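Local coordinates for microcin B17-processing protein McbD (Escherichia coli str. K-12 substr. MG1655, PDB 6GRH) that is necessary to process the inactive microcin B17 precursor into the active peptide and belongs to the YcaO cyclodehydratase family, at residues K86-A91 and E123-I128; Y77-P82 and F108-A113; N329-I334 and P360-H365; F142-D147 and S369-I374. The protein carries 1 engineered substitution. All coordinates share one frame; numbering follows the deposited sequence.

Interaction 1. Residues K86-A91 and E123-I128; sequences KAFTEA and EIPAVI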
loop_
_atom_site.group_PDB
_atom_site.type_symbol
_atom_site.label_atom_id
_atom_site.label_comp_id
_atom_site.label_asym_id
_atom_site.label_seq_id
_atom_site.Cartn_x
_atom_site.Cartn_y
_atom_site.Cartn_z
ATOM N N LYS E 86 -12.455 -63.125 20.636
ATOM C CA LYS E 86 -12.932 -63.514 21.975
ATOM C C LYS E 86 -12.963 -62.320 22.950
ATOM O O LYS E 86 -13.936 -62.147 23.696
ATOM C CB LYS E 86 -12.073 -64.655 22.547
ATOM C CG LYS E 86 -12.598 -65.283 23.833
ATOM N N ALA E 87 -11.907 -61.508 22.946
ATOM C CA ALA E 87 -11.863 -60.308 23.776
ATOM C C ALA E 87 -12.953 -59.279 23.406
ATOM O O ALA E 87 -13.529 -58.642 24.289
ATOM C CB ALA E 87 -10.488 -59.658 23.687
ATOM N N PHE E 88 -13.217 -59.102 22.114
ATOM C CA PHE E 88 -14.324 -58.234 21.692
ATOM C C PHE E 88 -15.654 -58.780 22.186
ATOM O O PHE E 88 -16.458 -58.020 22.741
ATOM C CB PHE E 88 -14.357 -58.005 20.172
ATOM C CG PHE E 88 -13.442 -56.899 19.708
ATOM C CD1 PHE E 88 -13.821 -55.564 19.850
ATOM C CD2 PHE E 88 -12.207 -57.184 19.142
ATOM C CE1 PHE E 88 -12.976 -54.524 19.439
ATOM C CE2 PHE E 88 -11.359 -56.148 18.718
ATOM C CZ PHE E 88 -11.751 -54.823 18.863
ATOM N N THR E 89 -15.863 -60.089 22.008
ATOM C CA THR E 89 -17.086 -60.758 22.477
ATOM C C THR E 89 -17.317 -60.508 23.961
ATOM O O THR E 89 -18.424 -60.204 24.359
ATOM C CB THR E 89 -17.039 -62.280 22.244
ATOM O OG1 THR E 89 -16.750 -62.545 20.863
ATOM C CG2 THR E 89 -18.364 -62.927 22.618
ATOM N N GLU E 90 -16.261 -60.632 24.767
ATOM C CA GLU E 90 -16.357 -60.390 26.211
ATOM C C GLU E 90 -16.591 -58.907 26.537
ATOM O O GLU E 90 -17.279 -58.602 27.513
ATOM C CB GLU E 90 -15.127 -60.951 26.950
ATOM C CG GLU E 90 -15.012 -62.490 26.913
ATOM C CD GLU E 90 -16.313 -63.214 27.235
ATOM O OE1 GLU E 90 -16.748 -63.169 28.402
ATOM O OE2 GLU E 90 -16.928 -63.836 26.331
ATOM N N ALA E 91 -16.057 -57.995 25.718
ATOM C CA ALA E 91 -16.393 -56.573 25.846
ATOM C C ALA E 91 -17.867 -56.324 25.516
ATOM O O ALA E 91 -18.592 -55.761 26.330
ATOM C CB ALA E 91 -15.494 -55.705 24.967
ATOM N N GLU E 123 -9.630 -56.512 10.586
ATOM C CA GLU E 123 -10.667 -55.527 10.732
ATOM C C GLU E 123 -11.197 -55.518 12.156
ATOM O O GLU E 123 -11.036 -56.482 12.909
ATOM C CB GLU E 123 -11.785 -55.785 9.719
ATOM C CG GLU E 123 -11.380 -55.478 8.293
ATOM C CD GLU E 123 -12.333 -56.031 7.261
ATOM O OE1 GLU E 123 -12.676 -57.225 7.330
ATOM O OE2 GLU E 123 -12.728 -55.271 6.357
ATOM N N ILE E 124 -11.810 -54.404 12.520
ATOM C CA ILE E 124 -12.487 -54.275 13.790
ATOM C C ILE E 124 -13.882 -53.709 13.522
ATOM O O ILE E 124 -14.148 -53.229 12.405
ATOM C CB ILE E 124 -11.681 -53.423 14.787
ATOM C CG1 ILE E 124 -11.444 -52.006 14.260
ATOM C CG2 ILE E 124 -10.349 -54.111 15.104
ATOM C CD1 ILE E 124 -10.736 -51.120 15.266
ATOM N N PRO E 125 -14.791 -53.800 14.519
ATOM C CA PRO E 125 -16.138 -53.283 14.294
ATOM C C PRO E 125 -16.175 -51.789 14.097
ATOM O O PRO E 125 -15.634 -51.040 14.912
ATOM C CB PRO E 125 -16.885 -53.672 15.568
ATOM C CG PRO E 125 -16.198 -54.907 16.008
ATOM C CD PRO E 125 -14.746 -54.615 15.754
ATOM N N ALA E 126 -16.832 -51.379 13.018
ATOM C CA ALA E 126 -16.989 -49.978 12.676
ATOM C C ALA E 126 -17.786 -49.203 13.727
ATOM O O ALA E 126 -17.537 -47.992 13.926
ATOM C CB ALA E 126 -17.662 -49.848 11.318
ATOM N N VAL E 127 -18.714 -49.888 14.406
ATOM C CA VAL E 127 -19.560 -49.251 15.419
ATOM C C VAL E 127 -18.759 -48.582 16.564
ATOM O O VAL E 127 -19.225 -47.626 17.190
ATOM C CB VAL E 127 -20.579 -50.250 15.984
ATOM C CG1 VAL E 127 -19.909 -51.263 16.919
ATOM C CG2 VAL E 127 -21.737 -49.524 16.664
ATOM N N ILE E 128 -17.562 -49.092 16.830
ATOM C CA ILE E 128 -16.691 -48.506 17.848
ATOM C C ILE E 128 -16.051 -47.168 17.395
ATOM O O ILE E 128 -15.776 -46.305 18.222
ATOM C CB ILE E 128 -15.608 -49.523 18.289
ATOM C CG1 ILE E 128 -16.299 -50.782 18.827
ATOM C CG2 ILE E 128 -14.703 -48.934 19.370
ATOM C CD1 ILE E 128 -15.382 -51.968 18.978
#
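F88 lays one face of its ring over P125, whose CD sits 4.1 Å from F88 CE1, above the plane but shifted toward the rim. From this single phenyl group the contact fans out to three residues. I128 arrives at the edge, near the ring plane: its CD1 is 3.5 Å from F88 CE1 and also lies beside CD1 of the ring. I124 supplies its CG2 branch, which meets F88 CZ obliquely at 4.1 Å. The ring is thus approached from three different directions, by a proline methylene and two isoleucine methyl groups. All four residues are buried, and the contact consists of apolar packing alone.

The torsions show how so wide a gap is spanned. F88 and I124 are 9.0 Å apart at their CA atoms, and F88 bridges the distance with its CG set beside the backbone N (chi1 -84°). I128 answers with an extended chain (chi2 166°), which carries CD1 out to the ring. A turn after P125, with a weak bond from I128 N to P125 O, brings I128 back to the same phenyl group.

F88 projects from helix 82-95, and M80 also packs on it. Strand 121-125, on the other side of the contact, pairs antiparallel with strand 108-115, where V111 and A113 pack on I124, while L76 of helix 76-79 touches P125.

Interaction 2. Residues Y77-P82 and F108-A113; sequences YEMMPP and FKTVRA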
loop_
_atom_site.group_PDB
_atom_site.type_symbol
_atom_site.label_atom_id
_atom_site.label_comp_id
_atom_site.label_asym_id
_atom_site.label_seq_id
_atom_site.Cartn_x
_atom_site.Cartn_y
_atom_site.Cartn_z
ATOM N N TYR E 77 -15.292 -63.406 14.344
ATOM C CA TYR E 77 -14.316 -64.470 14.031
ATOM C C TYR E 77 -13.928 -64.585 12.555
ATOM O O TYR E 77 -12.944 -65.243 12.242
ATOM C CB TYR E 77 -14.792 -65.840 14.562
ATOM C CG TYR E 77 -14.630 -66.008 16.057
ATOM C CD1 TYR E 77 -15.564 -65.466 16.940
ATOM C CD2 TYR E 77 -13.544 -66.721 16.591
ATOM C CE1 TYR E 77 -15.423 -65.607 18.307
ATOM C CE2 TYR E 77 -13.393 -66.868 17.962
ATOM C CZ TYR E 77 -14.342 -66.313 18.816
ATOM O OH TYR E 77 -14.219 -66.452 20.180
ATOM N N GLU E 78 -14.698 -63.984 11.654
ATOM C CA GLU E 78 -14.277 -63.825 10.239
ATOM C C GLU E 78 -13.298 -62.653 10.065
ATOM O O GLU E 78 -12.441 -62.656 9.174
ATOM C CB GLU E 78 -15.495 -63.607 9.338
ATOM C CG GLU E 78 -16.313 -64.879 9.120
ATOM C CD GLU E 78 -17.788 -64.623 8.894
ATOM O OE1 GLU E 78 -18.188 -63.479 8.554
ATOM O OE2 GLU E 78 -18.563 -65.588 9.076
ATOM N N MET E 79 -13.418 -61.686 10.965
ATOM C CA MET E 79 -12.860 -60.345 10.829
ATOM C C MET E 79 -11.429 -60.223 11.363
ATOM O O MET E 79 -10.689 -59.334 10.942
ATOM C CB MET E 79 -13.814 -59.421 11.604
ATOM C CG MET E 79 -13.637 -57.949 11.547
ATOM S SD MET E 79 -14.591 -57.126 12.842
ATOM C CE MET E 79 -16.253 -57.603 12.400
ATOM N N MET E 80 -11.066 -61.083 12.306
ATOM C CA MET E 80 -9.800 -60.991 13.019
ATOM C C MET E 80 -9.396 -62.364 13.530
ATOM O O MET E 80 -10.193 -63.300 13.435
ATOM C CB MET E 80 -9.937 -60.004 14.192
ATOM C CG MET E 80 -10.907 -60.410 15.297
ATOM S SD MET E 80 -11.254 -59.070 16.469
ATOM C CE MET E 80 -12.452 -58.083 15.564
ATOM N N PRO E 81 -8.163 -62.501 14.068
ATOM C CA PRO E 81 -7.775 -63.749 14.742
ATOM C C PRO E 81 -8.647 -64.117 15.952
ATOM O O PRO E 81 -9.269 -63.247 16.557
ATOM C CB PRO E 81 -6.329 -63.475 15.183
ATOM C CG PRO E 81 -5.817 -62.520 14.167
ATOM C CD PRO E 81 -6.989 -61.633 13.841
ATOM N N PRO E 82 -8.658 -65.405 16.329
ATOM C CA PRO E 82 -9.621 -65.890 17.320
ATOM C C PRO E 82 -9.525 -65.290 18.731
ATOM O O PRO E 82 -10.567 -65.075 19.359
ATOM C CB PRO E 82 -9.368 -67.408 17.358
ATOM C CG PRO E 82 -8.009 -67.590 16.778
ATOM C CD PRO E 82 -7.837 -66.494 15.777
ATOM N N PHE E 108 -21.064 -57.625 11.818
ATOM C CA PHE E 108 -20.697 -56.220 12.073
ATOM C C PHE E 108 -20.127 -55.529 10.842
ATOM O O PHE E 108 -19.363 -56.113 10.073
ATOM C CB PHE E 108 -19.645 -56.122 13.179
ATOM C CG PHE E 108 -20.164 -56.445 14.539
ATOM C CD1 PHE E 108 -20.118 -57.745 15.028
ATOM C CD2 PHE E 108 -20.712 -55.448 15.331
ATOM C CE1 PHE E 108 -20.593 -58.037 16.293
ATOM C CE2 PHE E 108 -21.198 -55.737 16.600
ATOM C CZ PHE E 108 -21.139 -57.036 17.082
ATOM N N LYS E 109 -20.472 -54.258 10.683
ATOM C CA LYS E 109 -19.795 -53.412 9.708
ATOM C C LYS E 109 -18.317 -53.334 10.141
ATOM O O LYS E 109 -18.022 -53.309 11.329
ATOM C CB LYS E 109 -20.428 -52.031 9.654
ATOM C CG LYS E 109 -21.904 -51.988 9.245
ATOM C CD LYS E 109 -22.088 -52.410 7.799
ATOM C CE LYS E 109 -23.512 -52.199 7.315
ATOM N NZ LYS E 109 -23.755 -50.799 6.866
ATOM N N THR E 110 -17.414 -53.369 9.174
ATOM C CA THR E 110 -15.982 -53.456 9.419
ATOM C C THR E 110 -15.231 -52.188 9.014
ATOM O O THR E 110 -15.650 -51.439 8.129
ATOM C CB THR E 110 -15.371 -54.604 8.604
ATOM O OG1 THR E 110 -15.710 -54.432 7.225
ATOM C CG2 THR E 110 -15.882 -55.943 9.082
ATOM N N VAL E 111 -14.121 -51.959 9.696
ATOM C CA VAL E 111 -13.099 -51.014 9.269
ATOM C C VAL E 111 -11.735 -51.655 9.399
ATOM O O VAL E 111 -11.534 -52.558 10.221
ATOM C CB VAL E 111 -13.092 -49.696 10.079
ATOM C CG1 VAL E 111 -14.352 -48.908 9.787
ATOM C CG2 VAL E 111 -12.937 -49.934 11.576
ATOM N N ARG E 112 -10.803 -51.132 8.606
ATOM C CA ARG E 112 -9.446 -51.642 8.520
ATOM C C ARG E 112 -8.695 -51.354 9.833
ATOM O O ARG E 112 -8.954 -50.347 10.494
ATOM C CB ARG E 112 -8.724 -51.047 7.292
ATOM C CG ARG E 112 -8.327 -49.577 7.458
ATOM C CD ARG E 112 -7.819 -48.956 6.172
ATOM N NE ARG E 112 -8.878 -48.657 5.227
ATOM C CZ ARG E 112 -9.725 -47.630 5.325
ATOM N NH1 ARG E 112 -9.707 -46.780 6.359
ATOM N NH2 ARG E 112 -10.644 -47.468 4.384
ATOM N N ALA E 113 -7.797 -52.256 10.217
ATOM C CA ALA E 113 -6.934 -52.035 11.369
ATOM C C ALA E 113 -5.701 -52.912 11.290
ATOM O O ALA E 113 -5.655 -53.874 10.506
ATOM C CB ALA E 113 -7.694 -52.298 12.660
#
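F108, which carries the one flat group in this contact, meets M79 through its CB rather than through its ring: M79 CE lies 3.8 Å from F108 CB. The ring itself is engaged elsewhere, with F92 nearly parallel to it (planes at about 10°) and H106 and F142 each in edge-to-face geometry.

The second partner of M79 is T110, two residues along the strand and with its CA-CB bond likewise directed at the helix. M79 CE comes to 3.7 Å from T110 CG2, and M79 CG lies 3.9 Å from the same methyl, so the thioether chain runs alongside it, the two side chains sliding past each other in opposite directions. Against F108 the methionine lies at about a right angle. M79 leaves the helix with CG pointing away from its own N (chi1 -173°) and stays extended as far as the sulfur; the bend then comes at chi3 (-62°), which brings CE against both F108 CB and T110 CG2. T110 turns its methyl to the methionine, while OG1 makes weak hydrogen bonds to G72 O and E123 OE2.

M79 ends the short helix 76-79, and its backbone is hydrogen-bonded to E123 of strand 121-125. That strand is the antiparallel neighbour of strand 108-115, so the end of the helix is tied to both strands, by its backbone to one and by its side chain to the other.

Interaction 3. Residues N329-I334 and P360-H365; sequences NYLQQI and PDFFLH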
loop_
_atom_site.group_PDB
_atom_site.type_symbol
_atom_site.label_atom_id
_atom_site.label_comp_id
_atom_site.label_asym_id
_atom_site.label_seq_id
_atom_site.Cartn_x
_atom_site.Cartn_y
_atom_site.Cartn_z
ATOM N N ASN E 329 6.095 -52.371 25.060
ATOM C CA ASN E 329 6.314 -53.567 25.883
ATOM C C ASN E 329 5.369 -53.554 27.081
ATOM O O ASN E 329 4.715 -54.551 27.361
ATOM C CB ASN E 329 7.778 -53.693 26.370
ATOM C CG ASN E 329 8.740 -54.146 25.264
ATOM O OD1 ASN E 329 8.340 -54.424 24.122
ATOM N ND2 ASN E 329 10.007 -54.216 25.597
ATOM N N TYR E 330 5.280 -52.420 27.764
ATOM C CA TYR E 330 4.392 -52.304 28.906
ATOM C C TYR E 330 2.947 -52.665 28.512
ATOM O O TYR E 330 2.303 -53.472 29.169
ATOM C CB TYR E 330 4.456 -50.894 29.481
ATOM C CG TYR E 330 3.367 -50.610 30.487
ATOM C CD1 TYR E 330 3.476 -51.053 31.815
ATOM C CD2 TYR E 330 2.210 -49.922 30.104
ATOM C CE1 TYR E 330 2.475 -50.794 32.736
ATOM C CE2 TYR E 330 1.199 -49.665 31.010
ATOM C CZ TYR E 330 1.330 -50.100 32.320
ATOM O OH TYR E 330 0.322 -49.828 33.214
ATOM N N LEU E 331 2.448 -52.059 27.440
ATOM C CA LEU E 331 1.067 -52.316 27.004
ATOM C C LEU E 331 0.843 -53.770 26.612
ATOM O O LEU E 331 -0.172 -54.362 26.990
ATOM C CB LEU E 331 0.670 -51.397 25.843
ATOM C CG LEU E 331 0.441 -49.943 26.266
ATOM C CD1 LEU E 331 0.309 -49.024 25.066
ATOM C CD2 LEU E 331 -0.745 -49.806 27.208
ATOM N N GLN E 332 1.797 -54.342 25.881
ATOM C CA GLN E 332 1.688 -55.725 25.422
ATOM C C GLN E 332 1.642 -56.729 26.568
ATOM O O GLN E 332 1.003 -57.759 26.433
ATOM C CB GLN E 332 2.810 -56.100 24.448
ATOM C CG GLN E 332 2.515 -57.394 23.698
ATOM C CD GLN E 332 3.496 -57.685 22.586
ATOM O OE1 GLN E 332 4.582 -57.097 22.520
ATOM N NE2 GLN E 332 3.120 -58.606 21.697
ATOM N N GLN E 333 2.313 -56.424 27.676
ATOM C CA GLN E 333 2.283 -57.264 28.892
ATOM C C GLN E 333 0.879 -57.318 29.484
ATOM O O GLN E 333 0.464 -58.350 30.000
ATOM C CB GLN E 333 3.290 -56.778 29.954
ATOM C CG GLN E 333 4.723 -57.195 29.687
ATOM N N ILE E 334 0.141 -56.216 29.383
ATOM C CA ILE E 334 -1.248 -56.182 29.812
ATOM C C ILE E 334 -2.130 -56.933 28.805
ATOM O O ILE E 334 -2.964 -57.718 29.208
ATOM C CB ILE E 334 -1.736 -54.730 30.042
ATOM C CG1 ILE E 334 -0.917 -54.072 31.171
ATOM C CG2 ILE E 334 -3.242 -54.697 30.356
ATOM C CD1 ILE E 334 -0.953 -52.555 31.184
ATOM N N PRO E 360 -10.332 -53.904 23.381
ATOM C CA PRO E 360 -11.399 -54.455 24.259
ATOM C C PRO E 360 -10.911 -54.968 25.614
ATOM O O PRO E 360 -11.741 -55.331 26.443
ATOM C CB PRO E 360 -11.975 -55.603 23.426
ATOM C CG PRO E 360 -10.806 -56.072 22.611
ATOM C CD PRO E 360 -10.025 -54.822 22.266
ATOM N N ASP E 361 -9.591 -55.028 25.827
ATOM C CA ASP E 361 -9.012 -55.324 27.140
ATOM C C ASP E 361 -8.771 -54.106 28.043
ATOM O O ASP E 361 -8.342 -54.255 29.198
ATOM C CB ASP E 361 -7.720 -56.118 26.948
ATOM C CG ASP E 361 -7.990 -57.553 26.517
ATOM O OD1 ASP E 361 -9.013 -58.128 26.956
ATOM O OD2 ASP E 361 -7.185 -58.108 25.733
ATOM N N PHE E 362 -9.062 -52.919 27.523
ATOM C CA PHE E 362 -9.042 -51.687 28.282
ATOM C C PHE E 362 -10.447 -51.090 28.145
ATOM O O PHE E 362 -11.320 -51.677 27.469
ATOM C CB PHE E 362 -8.001 -50.728 27.683
ATOM C CG PHE E 362 -6.556 -51.131 27.912
ATOM C CD1 PHE E 362 -5.964 -52.129 27.150
ATOM C CD2 PHE E 362 -5.779 -50.473 28.848
ATOM C CE1 PHE E 362 -4.641 -52.488 27.341
ATOM C CE2 PHE E 362 -4.445 -50.834 29.051
ATOM C CZ PHE E 362 -3.875 -51.834 28.286
ATOM N N PHE E 363 -10.682 -49.937 28.760
ATOM C CA PHE E 363 -11.960 -49.238 28.540
ATOM C C PHE E 363 -12.147 -48.842 27.069
ATOM O O PHE E 363 -11.265 -48.250 26.465
ATOM C CB PHE E 363 -12.090 -48.035 29.456
ATOM C CG PHE E 363 -12.178 -48.413 30.897
ATOM C CD1 PHE E 363 -13.383 -48.873 31.426
ATOM C CD2 PHE E 363 -11.066 -48.346 31.716
ATOM C CE1 PHE E 363 -13.475 -49.232 32.746
ATOM C CE2 PHE E 363 -11.150 -48.693 33.040
ATOM C CZ PHE E 363 -12.346 -49.153 33.566
ATOM N N LEU E 364 -13.285 -49.217 26.487
ATOM C CA LEU E 364 -13.570 -48.879 25.076
ATOM C C LEU E 364 -13.965 -47.417 24.888
ATOM O O LEU E 364 -13.818 -46.873 23.800
ATOM C CB LEU E 364 -14.641 -49.818 24.483
ATOM C CG LEU E 364 -14.099 -51.182 24.044
ATOM C CD1 LEU E 364 -15.227 -52.132 23.695
ATOM C CD2 LEU E 364 -13.145 -51.082 22.869
ATOM N N HIS E 365 -14.479 -46.790 25.930
ATOM C CA HIS E 365 -14.788 -45.373 25.896
ATOM C C HIS E 365 -14.786 -44.846 27.330
ATOM O O HIS E 365 -14.574 -45.621 28.251
ATOM C CB HIS E 365 -16.137 -45.157 25.197
ATOM C CG HIS E 365 -17.285 -45.825 25.877
ATOM N ND1 HIS E 365 -17.847 -45.339 27.035
ATOM C CD2 HIS E 365 -18.012 -46.912 25.532
ATOM C CE1 HIS E 365 -18.853 -46.115 27.392
ATOM N NE2 HIS E 365 -18.984 -47.071 26.488
#
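I334 and L331 converge on F362 where the last turn of helix 327-334 packs against the loop that follows strand 350-358, a helix-on-loop contact in the YcaO domain. The tight part is small and wholly apolar. F362 CZ is its focus, with I334 CG2 3.6 Å away and L331 CD2 3.9 Å away; both methyls come in obliquely. Both aliphatic chains cross the phenylalanine at about a right angle, and CZ, at the far end of the ring, is the atom nearest to each of these two residues, which stand three apart on the helix. I334 directs its CB at the loop, and CG2 lies anti to its backbone N. L331 starts off to one side, and its CD2 closes the distance.

The loose side lies round the helix. N329 and Q333 are exposed and take no part, and I334 itself is only partly buried, whereas F362 is buried. Deeper in the fold F362 has a further aromatic neighbour, F168 of helix 157-180, in edge-to-face geometry. Such an insertion illustrates how one loop aromatic can join two helices. The same I334 CG2 also lies 4.0 Å from F362 CE1.

Interaction 4. Residues F142-D147 and S369-I374; sequences FYPDRD and SGAINI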
loop_
_atom_site.group_PDB
_atom_site.type_symbol
_atom_site.label_atom_id
_atom_site.label_comp_id
_atom_site.label_asym_id
_atom_site.label_seq_id
_atom_site.Cartn_x
_atom_site.Cartn_y
_atom_site.Cartn_z
ATOM N N PHE E 142 -25.455 -53.323 20.026
ATOM C CA PHE E 142 -24.291 -53.954 20.656
ATOM C C PHE E 142 -23.367 -52.967 21.362
ATOM O O PHE E 142 -22.603 -53.356 22.235
ATOM C CB PHE E 142 -23.477 -54.738 19.605
ATOM C CG PHE E 142 -24.219 -55.909 19.024
ATOM C CD1 PHE E 142 -24.175 -57.153 19.647
ATOM C CD2 PHE E 142 -24.971 -55.772 17.867
ATOM C CE1 PHE E 142 -24.882 -58.239 19.127
ATOM C CE2 PHE E 142 -25.681 -56.853 17.341
ATOM C CZ PHE E 142 -25.639 -58.083 17.969
ATOM N N TYR E 143 -23.418 -51.703 20.956
ATOM C CA TYR E 143 -22.424 -50.708 21.364
ATOM C C TYR E 143 -23.021 -49.320 21.159
ATOM O O TYR E 143 -22.693 -48.644 20.182
ATOM C CB TYR E 143 -21.128 -50.899 20.567
ATOM C CG TYR E 143 -19.963 -50.092 21.087
ATOM C CD1 TYR E 143 -19.215 -50.528 22.167
ATOM C CD2 TYR E 143 -19.611 -48.879 20.500
ATOM C CE1 TYR E 143 -18.139 -49.781 22.650
ATOM C CE2 TYR E 143 -18.553 -48.127 20.981
ATOM C CZ TYR E 143 -17.809 -48.578 22.043
ATOM O OH TYR E 143 -16.776 -47.802 22.493
ATOM N N PRO E 144 -23.921 -48.905 22.070
ATOM C CA PRO E 144 -24.685 -47.676 21.836
ATOM C C PRO E 144 -23.944 -46.393 22.175
ATOM O O PRO E 144 -24.290 -45.351 21.614
ATOM C CB PRO E 144 -25.917 -47.842 22.745
ATOM C CG PRO E 144 -25.458 -48.734 23.850
ATOM C CD PRO E 144 -24.429 -49.654 23.242
ATOM N N ASP E 145 -22.964 -46.467 23.076
ATOM C CA ASP E 145 -22.192 -45.302 23.521
ATOM C C ASP E 145 -20.797 -45.270 22.885
ATOM O O ASP E 145 -19.995 -46.169 23.096
ATOM C CB ASP E 145 -22.093 -45.288 25.053
ATOM C CG ASP E 145 -23.461 -45.230 25.723
ATOM O OD1 ASP E 145 -24.283 -44.378 25.353
ATOM O OD2 ASP E 145 -23.754 -46.054 26.603
ATOM N N ARG E 146 -20.540 -44.237 22.082
ATOM C CA ARG E 146 -19.286 -44.036 21.356
ATOM C C ARG E 146 -18.651 -42.699 21.758
ATOM O O ARG E 146 -19.346 -41.767 22.167
ATOM C CB ARG E 146 -19.564 -43.921 19.850
ATOM C CG ARG E 146 -19.903 -45.184 19.071
ATOM C CD ARG E 146 -21.317 -45.693 19.209
ATOM N NE ARG E 146 -22.328 -44.652 19.335
ATOM C CZ ARG E 146 -22.851 -43.930 18.341
ATOM N NH1 ARG E 146 -22.456 -44.085 17.073
ATOM N NH2 ARG E 146 -23.780 -43.018 18.632
ATOM N N ASP E 147 -17.340 -42.593 21.584
ATOM C CA ASP E 147 -16.629 -41.323 21.746
ATOM C C ASP E 147 -15.299 -41.355 21.024
ATOM O O ASP E 147 -14.982 -42.353 20.365
ATOM C CB ASP E 147 -16.495 -40.936 23.232
ATOM C CG ASP E 147 -15.509 -41.810 24.017
ATOM O OD1 ASP E 147 -14.608 -42.459 23.429
ATOM O OD2 ASP E 147 -15.670 -41.825 25.255
ATOM N N SER E 369 -21.124 -43.946 33.044
ATOM C CA SER E 369 -22.586 -43.861 33.239
ATOM C C SER E 369 -23.377 -44.517 32.091
ATOM O O SER E 369 -24.582 -44.665 32.188
ATOM C CB SER E 369 -23.050 -42.408 33.403
ATOM O OG SER E 369 -23.257 -41.777 32.147
ATOM N N GLY E 370 -22.707 -44.864 30.995
ATOM C CA GLY E 370 -23.357 -45.508 29.858
ATOM C C GLY E 370 -23.025 -46.976 29.840
ATOM O O GLY E 370 -22.732 -47.551 30.860
ATOM N N ALA E 371 -23.063 -47.565 28.654
ATOM C CA ALA E 371 -22.853 -48.992 28.462
ATOM C C ALA E 371 -21.358 -49.239 28.154
ATOM O O ALA E 371 -20.870 -48.972 27.049
ATOM C CB ALA E 371 -23.745 -49.481 27.334
ATOM N N ILE E 372 -20.639 -49.747 29.150
ATOM C CA ILE E 372 -19.176 -49.804 29.110
ATOM C C ILE E 372 -18.661 -51.180 29.550
ATOM O O ILE E 372 -19.342 -51.897 30.305
ATOM C CB ILE E 372 -18.587 -48.690 30.007
ATOM C CG1 ILE E 372 -17.103 -48.436 29.667
ATOM C CG2 ILE E 372 -18.784 -49.015 31.490
ATOM C CD1 ILE E 372 -16.546 -47.161 30.264
ATOM N N ASN E 373 -17.484 -51.548 29.050
ATOM C CA ASN E 373 -16.834 -52.796 29.453
ATOM C C ASN E 373 -16.058 -52.590 30.768
ATOM O O ASN E 373 -14.834 -52.540 30.798
ATOM C CB ASN E 373 -15.983 -53.402 28.320
ATOM C CG ASN E 373 -14.838 -52.516 27.872
ATOM O OD1 ASN E 373 -15.005 -51.305 27.654
ATOM N ND2 ASN E 373 -13.664 -53.128 27.689
ATOM N N ILE E 374 -16.812 -52.497 31.856
ATOM C CA ILE E 374 -16.277 -52.215 33.186
ATOM C C ILE E 374 -15.238 -53.255 33.667
ATOM O O ILE E 374 -14.280 -52.902 34.374
ATOM C CB ILE E 374 -17.431 -52.066 34.218
ATOM C CG1 ILE E 374 -16.952 -51.370 35.502
ATOM C CG2 ILE E 374 -18.090 -53.409 34.525
ATOM C CD1 ILE E 374 -16.509 -49.937 35.303
HETATM O O HOH W 1 -21.221 -48.572 24.080
#
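D145 and A371 face each other from two irregular loops, their CA atoms 6.2 Å apart, with the second loop passing on into an inverse gamma turn centred on N373. The main link is a carboxylate-to-amide bond: A371 N donates to D145 OD2 over 2.6 Å, with an N-H...O angle of 172°. The amide meets OD2 nearly head-on, in line with the CG-OD2 bond. D145 directs its CB at the other loop and holds CG beside its own backbone N (chi1 -60°), which carries OD2 across. The same oxygen rests 3.3 Å from G370 CA, at a residue without a side chain.

P144 adds a small apolar patch, its CG 4.0 Å from A371 CB. Water 1 makes the second polar bridge, donating to D145 O at 2.9 Å and to A371 O at 3.0 Å. It sits 3.4 Å above one face of the Y143 ring, offset toward the rim. A371 O is also hydrogen-bonded to H365 NE2, so the carbonyl is held by water and imidazole together.

The chemistry is that of a surface contact between loops, where one direct hydrogen bond and one water bridge add to a small apolar patch. A371 is gripped at both its amide and its carbonyl, and the water spends both hydrogens on the two backbone oxygens, so two carbonyls that could not bond to each other are linked. The negative charge of D145 is probably eased in part by the nearly straight amide bond.

From the N terminus, interaction 2 opens first at 77-82 and interaction 1 follows at 86-91; they close in the same order, at 108-113 and 123-128, so the two loops cross. Together they bind helices 76-79 and 82-95 to the neighbouring strands 108-115 and 121-125. Interaction 4 opens next, at 142-147, and spans 222 residues before closing at 369-374. Interaction 3, between 329-334 and 360-365, is nested within it. The 360-365 loop links the groups: P360 packs on F88 of interaction 1, while F362 O is hydrogen-bonded to N373 ND2 in the 369-374 loop of interaction 4. Segment 123-128 packs on 142-147, joining interactions 1 and 4.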